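Local coordinates for uncharacterized ATP-binding protein MJ1010 (Methanocaldococcus jannaschii DSM 2661, PDB 3BJO) that is of unknown function but possibly binds ATP, its C-terminal domain belonging to a family of the helix-turn-helix clan, at residues A[40-54]-A[65-79]. Numbering follows the deposited sequence.
Sequences IEIRKEDIINALKLF and IPKAVYVYLVKKNIL
Helix 44-52 crosses helix 67-75 at -78° with 9.9 Å between their axes, Ile47 and Ala50 lying over Val69 and Ile65, while the chain at Ile40 passes by Ala68. Val69 has much of its surface against 40-54, both methyls being in use. Its CG1, anti to the backbone N (chi1 175°), rests 3.8 Å from Ala50 CB, and its CG2 branch meets both Asp46 CB and Ile42 CG2. The small Ala50 is consistent with the close approach of its backbone to that of Ile65, its methyl also receiving Ile65 CG2 at 3.7 Å. Ile65 and Leu53 run alongside one another with their ends pointing opposite ways, Ile65 CG1 3.8 Å from Leu53 CD1, and Ile65 CD1 comes near Phe54 CE2. Trimming Ile65 to an alanine would probably open a gap beside Ala50 and Leu53 and cost Phe54 a neighbour for its ring.

Toward the strand, Ala68 CB is covered by CG2 of Ile40 and of Ile42. With its CG1 between the backbone N and the carbonyl carbon (chi1 59°), Ile42 sends CD1 to within 3.7 Å of Tyr72 CB; Ile47 lies nearly perpendicular to the Tyr72 side chain, its CD1 3.8 Å from CE2 of Tyr72. Farther along, Leu73 takes Ile47 CG2 and both methyls of Leu51, whose CD2 also reaches Ile78 CG2 at 3.8 Å. Leu79 CD1 lies over one face of the Phe54 ring.

Phe22 of helix 3-24 touches Ile47 and Leu73, and Leu88 of strand 87-90 touches Phe54 and Ile65, so the crossing is built into the domain core. No hydrogen bond joins the two segments, and the Arg43-Asp46 salt bridge stays within 40-54: aliphatic and aromatic side chains, Ala50 and Ala68 among them, hold the contact by close packing and burial, not by directed polar bonds.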
loop_
_atom_site.group_PDB
_atom_site.type_symbol
_atom_site.label_atom_id
_atom_site.label_comp_id
_atom_site.label_asym_id
_atom_site.label_seq_id
_atom_site.Cartn_x
_atom_site.Cartn_y
_atom_site.Cartn_z
ATOM N N ILE A 40 5.459 -17.635 0.692
ATOM C CA ILE A 40 4.791 -17.389 -0.586
ATOM C C ILE A 40 5.437 -16.233 -1.344
ATOM O O ILE A 40 5.602 -15.102 -0.827
ATOM C CB ILE A 40 3.262 -17.139 -0.409
ATOM C CG1 ILE A 40 2.553 -18.400 0.128
ATOM C CG2 ILE A 40 2.646 -16.721 -1.767
ATOM C CD1 ILE A 40 1.162 -18.138 0.742
ATOM N N GLU A 41 5.795 -16.530 -2.583
ATOM C CA GLU A 41 6.423 -15.553 -3.434
ATOM C C GLU A 41 5.347 -14.789 -4.155
ATOM O O GLU A 41 4.396 -15.388 -4.697
ATOM C CB GLU A 41 7.309 -16.266 -4.460
ATOM C CG GLU A 41 8.186 -15.352 -5.284
ATOM C CD GLU A 41 9.072 -16.149 -6.215
ATOM O OE1 GLU A 41 10.283 -16.286 -5.912
ATOM O OE2 GLU A 41 8.533 -16.666 -7.220
ATOM N N ILE A 42 5.492 -13.468 -4.152
ATOM C CA ILE A 42 4.612 -12.600 -4.920
ATOM C C ILE A 42 5.452 -11.695 -5.800
ATOM O O ILE A 42 6.666 -11.603 -5.616
ATOM C CB ILE A 42 3.690 -11.704 -3.989
ATOM C CG1 ILE A 42 4.528 -10.820 -3.061
ATOM C CG2 ILE A 42 2.716 -12.588 -3.171
ATOM C CD1 ILE A 42 3.723 -9.949 -2.157
ATOM N N ARG A 43 4.756 -10.996 -6.699
ATOM C CA ARG A 43 5.331 -10.236 -7.805
ATOM C C ARG A 43 4.859 -8.804 -7.747
ATOM O O ARG A 43 3.736 -8.525 -7.316
ATOM C CB ARG A 43 4.816 -10.798 -9.153
ATOM C CG ARG A 43 5.119 -12.217 -9.435
ATOM C CD ARG A 43 4.735 -12.533 -10.922
ATOM N NE ARG A 43 3.261 -12.564 -11.051
ATOM C CZ ARG A 43 2.544 -12.048 -12.060
ATOM N NH1 ARG A 43 3.117 -11.403 -13.081
ATOM N NH2 ARG A 43 1.225 -12.160 -12.031
ATOM N N LYS A 44 5.709 -7.902 -8.227
ATOM C CA LYS A 44 5.363 -6.481 -8.384
ATOM C C LYS A 44 3.987 -6.313 -8.997
ATOM O O LYS A 44 3.183 -5.512 -8.513
ATOM C CB LYS A 44 6.349 -5.768 -9.287
ATOM C CG LYS A 44 6.211 -4.232 -9.145
ATOM C CD LYS A 44 7.185 -3.479 -10.015
ATOM C CE LYS A 44 7.009 -1.967 -9.822
ATOM N NZ LYS A 44 7.967 -1.181 -10.680
ATOM N N GLU A 45 3.714 -7.065 -10.060
ATOM C CA GLU A 45 2.450 -6.925 -10.780
ATOM C C GLU A 45 1.268 -7.122 -9.837
ATOM O O GLU A 45 0.311 -6.424 -9.929
ATOM C CB GLU A 45 2.355 -7.904 -11.974
ATOM C CG GLU A 45 3.561 -7.901 -12.906
ATOM C CD GLU A 45 4.781 -8.610 -12.301
ATOM O OE1 GLU A 45 4.839 -9.845 -12.320
ATOM O OE2 GLU A 45 5.691 -7.937 -11.819
ATOM N N ASP A 46 1.353 -8.105 -8.942
ATOM C CA ASP A 46 0.248 -8.447 -8.036
ATOM C C ASP A 46 0.029 -7.301 -7.027
ATOM O O ASP A 46 -1.114 -6.958 -6.629
ATOM C CB ASP A 46 0.578 -9.737 -7.223
ATOM C CG ASP A 46 0.937 -10.969 -8.108
ATOM O OD1 ASP A 46 0.422 -11.036 -9.267
ATOM O OD2 ASP A 46 1.763 -11.840 -7.630
ATOM N N ILE A 47 1.149 -6.745 -6.588
ATOM C CA ILE A 47 1.143 -5.669 -5.622
ATOM C C ILE A 47 0.479 -4.393 -6.220
ATOM O O ILE A 47 -0.367 -3.755 -5.571
ATOM C CB ILE A 47 2.606 -5.414 -5.146
ATOM C CG1 ILE A 47 3.023 -6.547 -4.189
ATOM C CG2 ILE A 47 2.713 -4.034 -4.415
ATOM C CD1 ILE A 47 4.536 -6.842 -4.086
ATOM N N ILE A 48 0.890 -4.037 -7.441
ATOM C CA ILE A 48 0.334 -2.905 -8.212
ATOM C C ILE A 48 -1.149 -3.110 -8.419
ATOM O O ILE A 48 -1.947 -2.222 -8.182
ATOM C CB ILE A 48 1.051 -2.773 -9.572
ATOM C CG1 ILE A 48 2.575 -2.512 -9.398
ATOM C CG2 ILE A 48 0.323 -1.798 -10.540
ATOM C CD1 ILE A 48 3.018 -1.051 -9.330
ATOM N N ASN A 49 -1.534 -4.289 -8.864
ATOM C CA ASN A 49 -2.963 -4.584 -9.016
ATOM C C ASN A 49 -3.799 -4.358 -7.749
ATOM O O ASN A 49 -4.858 -3.772 -7.836
ATOM C CB ASN A 49 -3.179 -5.985 -9.641
ATOM C CG ASN A 49 -2.793 -6.001 -11.123
ATOM O OD1 ASN A 49 -2.512 -4.950 -11.705
ATOM N ND2 ASN A 49 -2.779 -7.172 -11.731
ATOM N N ALA A 50 -3.294 -4.769 -6.573
ATOM C CA ALA A 50 -4.050 -4.615 -5.353
ATOM C C ALA A 50 -4.150 -3.128 -5.000
ATOM O O ALA A 50 -5.210 -2.623 -4.590
ATOM C CB ALA A 50 -3.334 -5.365 -4.197
ATOM N N LEU A 51 -3.030 -2.434 -5.110
ATOM C CA LEU A 51 -2.997 -1.010 -4.713
ATOM C C LEU A 51 -3.856 -0.154 -5.644
ATOM O O LEU A 51 -4.434 0.851 -5.236
ATOM C CB LEU A 51 -1.557 -0.521 -4.721
ATOM C CG LEU A 51 -0.732 -0.993 -3.520
ATOM C CD1 LEU A 51 0.762 -0.514 -3.650
ATOM C CD2 LEU A 51 -1.298 -0.501 -2.197
ATOM N N LYS A 52 -3.932 -0.554 -6.911
ATOM C CA LYS A 52 -4.687 0.228 -7.863
ATOM C C LYS A 52 -6.154 0.254 -7.449
ATOM O O LYS A 52 -6.902 1.186 -7.787
ATOM C CB LYS A 52 -4.507 -0.305 -9.291
ATOM C CG LYS A 52 -3.364 0.412 -10.028
ATOM C CD LYS A 52 -2.776 -0.339 -11.234
ATOM C CE LYS A 52 -3.733 -0.634 -12.317
ATOM N NZ LYS A 52 -3.044 -0.834 -13.667
ATOM N N LEU A 53 -6.553 -0.744 -6.670
ATOM C CA LEU A 53 -7.962 -0.847 -6.240
ATOM C C LEU A 53 -8.328 0.359 -5.357
ATOM O O LEU A 53 -9.479 0.791 -5.299
ATOM C CB LEU A 53 -8.218 -2.158 -5.486
ATOM C CG LEU A 53 -8.285 -3.464 -6.294
ATOM C CD1 LEU A 53 -8.434 -4.702 -5.348
ATOM C CD2 LEU A 53 -9.437 -3.461 -7.329
ATOM N N PHE A 54 -7.325 0.905 -4.692
ATOM C CA PHE A 54 -7.547 2.003 -3.768
ATOM C C PHE A 54 -7.598 3.351 -4.499
ATOM O O PHE A 54 -7.774 4.396 -3.864
ATOM C CB PHE A 54 -6.408 2.018 -2.738
ATOM C CG PHE A 54 -6.474 0.861 -1.751
ATOM C CD1 PHE A 54 -7.175 0.994 -0.542
ATOM C CD2 PHE A 54 -5.896 -0.371 -2.055
ATOM C CE1 PHE A 54 -7.281 -0.104 0.372
ATOM C CE2 PHE A 54 -5.975 -1.463 -1.136
ATOM C CZ PHE A 54 -6.664 -1.317 0.077
ATOM N N ILE A 65 -8.106 -9.449 -3.002
ATOM C CA ILE A 65 -6.635 -9.438 -2.994
ATOM C C ILE A 65 -6.092 -10.704 -2.308
ATOM O O ILE A 65 -6.621 -11.093 -1.263
ATOM C CB ILE A 65 -6.100 -8.197 -2.188
ATOM C CG1 ILE A 65 -6.533 -6.895 -2.872
ATOM C CG2 ILE A 65 -4.531 -8.224 -2.125
ATOM C CD1 ILE A 65 -6.435 -5.640 -1.922
ATOM N N PRO A 66 -5.086 -11.372 -2.913
ATOM C CA PRO A 66 -4.552 -12.540 -2.250
ATOM C C PRO A 66 -3.954 -12.153 -0.909
ATOM O O PRO A 66 -3.242 -11.135 -0.802
ATOM C CB PRO A 66 -3.406 -12.989 -3.160
ATOM C CG PRO A 66 -3.749 -12.390 -4.525
ATOM C CD PRO A 66 -4.399 -11.087 -4.187
ATOM N N LYS A 67 -4.209 -13.017 0.058
ATOM C CA LYS A 67 -3.748 -12.852 1.393
ATOM C C LYS A 67 -2.248 -12.575 1.412
ATOM O O LYS A 67 -1.835 -11.650 2.074
ATOM C CB LYS A 67 -4.161 -14.025 2.309
ATOM C CG LYS A 67 -3.688 -13.809 3.787
ATOM C CD LYS A 67 -4.283 -14.839 4.746
ATOM C CE LYS A 67 -3.893 -14.502 6.194
ATOM N NZ LYS A 67 -4.329 -15.543 7.133
ATOM N N ALA A 68 -1.453 -13.323 0.646
ATOM C CA ALA A 68 -0.001 -13.110 0.654
ATOM C C ALA A 68 0.309 -11.684 0.279
ATOM O O ALA A 68 1.193 -11.079 0.862
ATOM C CB ALA A 68 0.685 -14.034 -0.322
ATOM N N VAL A 69 -0.433 -11.164 -0.711
ATOM C CA VAL A 69 -0.230 -9.777 -1.188
ATOM C C VAL A 69 -0.616 -8.755 -0.116
ATOM O O VAL A 69 0.169 -7.867 0.214
ATOM C CB VAL A 69 -0.987 -9.478 -2.504
ATOM C CG1 VAL A 69 -0.827 -7.959 -2.858
ATOM C CG2 VAL A 69 -0.512 -10.374 -3.626
ATOM N N TYR A 70 -1.812 -8.869 0.472
ATOM C CA TYR A 70 -2.141 -7.846 1.455
ATOM C C TYR A 70 -1.364 -7.986 2.774
ATOM O O TYR A 70 -1.126 -6.978 3.455
ATOM C CB TYR A 70 -3.669 -7.642 1.631
ATOM C CG TYR A 70 -4.455 -8.759 2.342
ATOM C CD1 TYR A 70 -5.389 -9.555 1.636
ATOM C CD2 TYR A 70 -4.302 -8.963 3.693
ATOM C CE1 TYR A 70 -6.132 -10.556 2.305
ATOM C CE2 TYR A 70 -5.021 -9.938 4.372
ATOM C CZ TYR A 70 -5.918 -10.730 3.677
ATOM O OH TYR A 70 -6.567 -11.687 4.374
ATOM N N VAL A 71 -1.001 -9.214 3.169
ATOM C CA VAL A 71 -0.106 -9.390 4.342
ATOM C C VAL A 71 1.235 -8.646 4.131
ATOM O O VAL A 71 1.735 -7.978 5.042
ATOM C CB VAL A 71 0.146 -10.853 4.664
ATOM C CG1 VAL A 71 1.406 -11.031 5.574
ATOM C CG2 VAL A 71 -1.088 -11.445 5.358
ATOM N N TYR A 72 1.801 -8.762 2.927
ATOM C CA TYR A 72 3.033 -8.031 2.608
ATOM C C TYR A 72 2.788 -6.529 2.755
ATOM O O TYR A 72 3.592 -5.829 3.357
ATOM C CB TYR A 72 3.522 -8.410 1.185
ATOM C CG TYR A 72 4.775 -7.677 0.710
ATOM C CD1 TYR A 72 6.036 -8.021 1.184
ATOM C CD2 TYR A 72 4.684 -6.625 -0.196
ATOM C CE1 TYR A 72 7.200 -7.319 0.744
ATOM C CE2 TYR A 72 5.825 -5.928 -0.626
ATOM C CZ TYR A 72 7.062 -6.292 -0.149
ATOM O OH TYR A 72 8.152 -5.580 -0.565
ATOM N N LEU A 73 1.658 -6.040 2.226
ATOM C CA LEU A 73 1.386 -4.592 2.184
ATOM C C LEU A 73 1.087 -4.031 3.592
ATOM O O LEU A 73 1.337 -2.870 3.873
ATOM C CB LEU A 73 0.200 -4.311 1.254
ATOM C CG LEU A 73 0.433 -4.515 -0.263
ATOM C CD1 LEU A 73 -0.896 -4.446 -1.036
ATOM C CD2 LEU A 73 1.343 -3.426 -0.763
ATOM N N VAL A 74 0.558 -4.884 4.474
ATOM C CA VAL A 74 0.398 -4.528 5.876
ATOM C C VAL A 74 1.763 -4.550 6.566
ATOM O O VAL A 74 2.115 -3.612 7.246
ATOM C CB VAL A 74 -0.648 -5.449 6.597
ATOM C CG1 VAL A 74 -0.717 -5.117 8.134
ATOM C CG2 VAL A 74 -2.017 -5.265 5.940
ATOM N N LYS A 75 2.534 -5.618 6.367
ATOM C CA LYS A 75 3.855 -5.742 6.991
ATOM C C LYS A 75 4.672 -4.500 6.670
ATOM O O LYS A 75 5.388 -3.963 7.527
ATOM C CB LYS A 75 4.578 -6.970 6.452
ATOM C CG LYS A 75 5.922 -7.281 7.119
ATOM C CD LYS A 75 6.885 -7.993 6.129
ATOM C CE LYS A 75 8.352 -8.044 6.677
ATOM N NZ LYS A 75 8.958 -6.669 6.839
ATOM N N LYS A 76 4.536 -4.051 5.422
ATOM C CA LYS A 76 5.296 -2.921 4.901
ATOM C C LYS A 76 4.703 -1.548 5.179
ATOM O O LYS A 76 5.148 -0.563 4.586
ATOM C CB LYS A 76 5.530 -3.108 3.389
ATOM C CG LYS A 76 6.419 -4.305 3.066
ATOM C CD LYS A 76 7.898 -4.080 3.434
ATOM C CE LYS A 76 8.671 -5.398 3.524
ATOM N NZ LYS A 76 10.173 -5.237 3.903
ATOM N N ASN A 77 3.706 -1.496 6.068
ATOM C CA ASN A 77 3.042 -0.274 6.502
ATOM C C ASN A 77 2.408 0.552 5.421
ATOM O O ASN A 77 2.367 1.776 5.521
ATOM C CB ASN A 77 4.001 0.607 7.313
ATOM C CG ASN A 77 4.628 -0.151 8.430
ATOM O OD1 ASN A 77 3.933 -0.660 9.313
ATOM N ND2 ASN A 77 5.949 -0.267 8.388
ATOM N N ILE A 78 1.913 -0.118 4.385
ATOM C CA ILE A 78 1.180 0.561 3.325
ATOM C C ILE A 78 -0.305 0.563 3.665
ATOM O O ILE A 78 -0.999 1.545 3.412
ATOM C CB ILE A 78 1.404 -0.111 1.911
ATOM C CG1 ILE A 78 2.910 -0.314 1.600
ATOM C CG2 ILE A 78 0.720 0.703 0.806
ATOM C CD1 ILE A 78 3.756 0.948 1.572
ATOM N N LEU A 79 -0.789 -0.556 4.209
ATOM C CA LEU A 79 -2.218 -0.780 4.441
ATOM C C LEU A 79 -2.439 -1.185 5.894
ATOM O O LEU A 79 -1.528 -1.694 6.521
ATOM C CB LEU A 79 -2.676 -1.921 3.528
ATOM C CG LEU A 79 -3.286 -1.633 2.135
ATOM C CD1 LEU A 79 -2.939 -0.353 1.461
ATOM C CD2 LEU A 79 -3.123 -2.789 1.206
#